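Local coordinates for protein C-type lectin domain family 4, member b1 (Mus musculus, PDB 6LKR) that is a calcium-binding C-type lectin receptor of immune cells that binds carbohydrate and probably recognises pathogen-derived phosphoglycolipids, at residues H46-E49 and E50-I54. Sequence-based numbering, arbitrary orientation.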
ATOM      1  N   HIS A  46       5.456  -0.131  -4.795  1.00 28.34           N
ATOM      2  CA  HIS A  46       4.120   0.068  -5.415  1.00 30.64           C
ATOM      3  C   HIS A  46       4.197   0.853  -6.726  1.00 35.81           C
ATOM      4  O   HIS A  46       3.198   0.800  -7.466  1.00 33.27           O
ATOM      5  CB  HIS A  46       3.160   0.720  -4.418  1.00 25.36           C
ATOM      6  CG  HIS A  46       2.561  -0.289  -3.497  1.00 29.01           C
ATOM      7  ND1 HIS A  46       2.035  -1.482  -3.969  1.00 32.15           N
ATOM      8  CD2 HIS A  46       2.412  -0.311  -2.156  1.00 28.59           C
ATOM      9  CE1 HIS A  46       1.595  -2.192  -2.944  1.00 29.69           C
ATOM     10  NE2 HIS A  46       1.814  -1.498  -1.827  1.00 29.07           N
ATOM     11  N   SER A  47       5.311   1.537  -7.012  1.00 27.72           N
ATOM     12  CA  SER A  47       5.393   2.542  -8.105  1.00 26.14           C
ATOM     13  C   SER A  47       6.786   2.568  -8.730  1.00 29.68           C
ATOM     14  O   SER A  47       7.750   2.153  -8.063  1.00 25.73           O
ATOM     15  CB  SER A  47       5.037   3.918  -7.605  1.00 25.31           C
ATOM     16  OG  SER A  47       6.061   4.418  -6.758  1.00 28.98           O
ATOM     17  N   GLN A  48       6.875   3.118  -9.942  1.00 26.84           N
ATOM     18  CA  GLN A  48       8.160   3.425 -10.619  1.00 30.64           C
ATOM     19  C   GLN A  48       9.021   4.316  -9.718  1.00 24.62           C
ATOM     20  O   GLN A  48      10.232   4.080  -9.637  1.00 25.86           O
ATOM     21  CB  GLN A  48       7.911   4.113 -11.961  1.00 33.30           C
ATOM     22  CG  GLN A  48       9.197   4.383 -12.731  1.00 28.67           C
ATOM     23  CD  GLN A  48       9.743   3.138 -13.375  1.00 33.79           C
ATOM     24  OE1 GLN A  48       9.086   2.531 -14.217  1.00 34.25           O
ATOM     25  NE2 GLN A  48      10.958   2.761 -13.005  1.00 31.80           N
ATOM     26  N   GLU A  49       8.411   5.301  -9.061  1.00 24.03           N
ATOM     27  CA  GLU A  49       9.119   6.276  -8.189  0.60 25.22           C
ATOM     28  C   GLU A  49       9.805   5.524  -7.035  1.00 24.60           C
ATOM     29  O   GLU A  49      10.992   5.799  -6.765  1.00 23.56           O
ATOM     30  CB  GLU A  49       8.117   7.334  -7.716  0.60 24.67           C
ATOM     31  CG  GLU A  49       7.612   8.239  -8.835  0.60 29.11           C
ATOM     32  CD  GLU A  49       6.576   7.695  -9.815  0.60 36.29           C
ATOM     33  OE1 GLU A  49       5.918   6.661  -9.526  0.60 25.16           O
ATOM     34  OE2 GLU A  49       6.421   8.326 -10.887  0.60 42.68           O
ATOM     35  N   GLU A  50       9.097   4.592  -6.403  1.00 22.77           N
ATOM     36  CA  GLU A  50       9.652   3.806  -5.272  1.00 23.84           C
ATOM     37  C   GLU A  50      10.758   2.885  -5.793  1.00 25.43           C
ATOM     38  O   GLU A  50      11.815   2.815  -5.155  1.00 25.03           O
ATOM     39  CB  GLU A  50       8.548   3.022  -4.572  1.00 24.70           C
ATOM     40  CG  GLU A  50       7.610   3.909  -3.789  1.00 27.06           C
ATOM     41  CD  GLU A  50       6.367   3.213  -3.270  1.00 34.88           C
ATOM     42  OE1 GLU A  50       6.414   1.979  -3.092  1.00 27.27           O
ATOM     43  OE2 GLU A  50       5.355   3.917  -3.036  1.00 35.84           O
ATOM     44  N   GLN A  51      10.526   2.210  -6.918  1.00 22.08           N
ATOM     45  CA  GLN A  51      11.530   1.313  -7.544  1.00 21.56           C
ATOM     46  C   GLN A  51      12.807   2.120  -7.802  1.00 23.79           C
ATOM     47  O   GLN A  51      13.914   1.631  -7.455  1.00 25.13           O
ATOM     48  CB  GLN A  51      10.961   0.713  -8.832  1.00 22.84           C
ATOM     49  CG  GLN A  51      11.969  -0.079  -9.660  1.00 25.67           C
ATOM     50  CD  GLN A  51      12.311  -1.435  -9.095  1.00 26.47           C
ATOM     51  OE1 GLN A  51      11.823  -1.845  -8.043  1.00 27.31           O
ATOM     52  NE2 GLN A  51      13.167  -2.155  -9.809  1.00 27.38           N
ATOM     53  N   ASP A  52      12.667   3.309  -8.393  1.00 23.25           N
ATOM     54  CA  ASP A  52      13.817   4.182  -8.751  1.00 21.99           C
ATOM     55  C   ASP A  52      14.511   4.625  -7.462  1.00 23.96           C
ATOM     56  O   ASP A  52      15.759   4.523  -7.380  1.00 26.27           O
ATOM     57  CB  ASP A  52      13.375   5.367  -9.608  1.00 22.45           C
ATOM     58  CG  ASP A  52      12.924   4.995 -11.012  1.00 33.61           C
ATOM     59  OD1 ASP A  52      13.090   3.821 -11.400  1.00 34.58           O
ATOM     60  OD2 ASP A  52      12.415   5.890 -11.706  1.00 34.92           O
ATOM     61  N   PHE A  53      13.752   5.078  -6.470  1.00 23.34           N
ATOM     62  CA  PHE A  53      14.359   5.588  -5.218  1.00 23.53           C
ATOM     63  C   PHE A  53      15.127   4.457  -4.530  1.00 24.85           C
ATOM     64  O   PHE A  53      16.286   4.654  -4.172  1.00 23.83           O
ATOM     65  CB  PHE A  53      13.343   6.202  -4.258  1.00 24.48           C
ATOM     66  CG  PHE A  53      14.010   6.648  -2.981  1.00 23.16           C
ATOM     67  CD1 PHE A  53      14.615   7.889  -2.897  1.00 23.05           C
ATOM     68  CD2 PHE A  53      14.116   5.789  -1.899  1.00 23.40           C
ATOM     69  CE1 PHE A  53      15.267   8.287  -1.739  1.00 27.27           C
ATOM     70  CE2 PHE A  53      14.775   6.184  -0.746  1.00 24.93           C
ATOM     71  CZ  PHE A  53      15.335   7.436  -0.660  1.00 25.60           C
ATOM     72  N   ILE A  54      14.476   3.313  -4.315  1.00 23.29           N
ATOM     73  CA  ILE A  54      15.085   2.176  -3.571  1.00 22.49           C
ATOM     74  C   ILE A  54      16.365   1.745  -4.296  1.00 25.81           C
ATOM     75  O   ILE A  54      17.405   1.621  -3.631  1.00 24.84           O
ATOM     76  CB  ILE A  54      14.079   1.025  -3.406  1.00 22.23           C
ATOM     77  CG1 ILE A  54      12.902   1.441  -2.521  1.00 24.69           C
ATOM     78  CG2 ILE A  54      14.766  -0.227  -2.880  1.00 22.57           C
ATOM     79  CD1 ILE A  54      11.682   0.561  -2.681  1.00 24.97           C
TER
HETATM   80  O   HOH W   1       5.097   6.071  -4.881  1.00 49.87           O
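Glu50 reaches back over the start of its own helix and takes a nearly straight hydrogen bond from the backbone of His46, with N to OE1 at 2.9 Å and 177° at the hydrogen. Ser47 is the N-cap of helix 48-56, the second helix of this C-type lectin domain, and its OG accepts from Glu50 N at 3.1 Å. Ser47 OG lies between its backbone N and carbonyl carbon (chi1 71°), in front of Glu50 N. Beyond CG the Glu50 chain runs extended, which carries the buried carboxylate past the cap to His46; the N-H meets OE1 from above the carboxylate plane. A water ties the same two side chains together, donating to Glu50 OE2 and lying 2.7 Å from Ser47 OG. The regular helical bonds begin at once, Gln51 N to Ser47 O at 3.0 Å, followed by Asp52 N to Gln48 O and Phe53 N to Glu49 O. Farther out, Glu50 and Ile54 pack on Tyr17 of strand 15-18 and Phe53 stacks on Phe12 of strand 10-12, while Trp116 NE1 holds Gln51 OE1 and His46 NE2 is hydrogen-bonded to Thr82 OG1. On the exposed side Gln48 bends at chi2 to meet Asp52: NE2 donates to OD1 at 2.9 Å from the syn side, tilted out of the carboxylate plane but with OD1 near the amide plane, the two planes 41° apart.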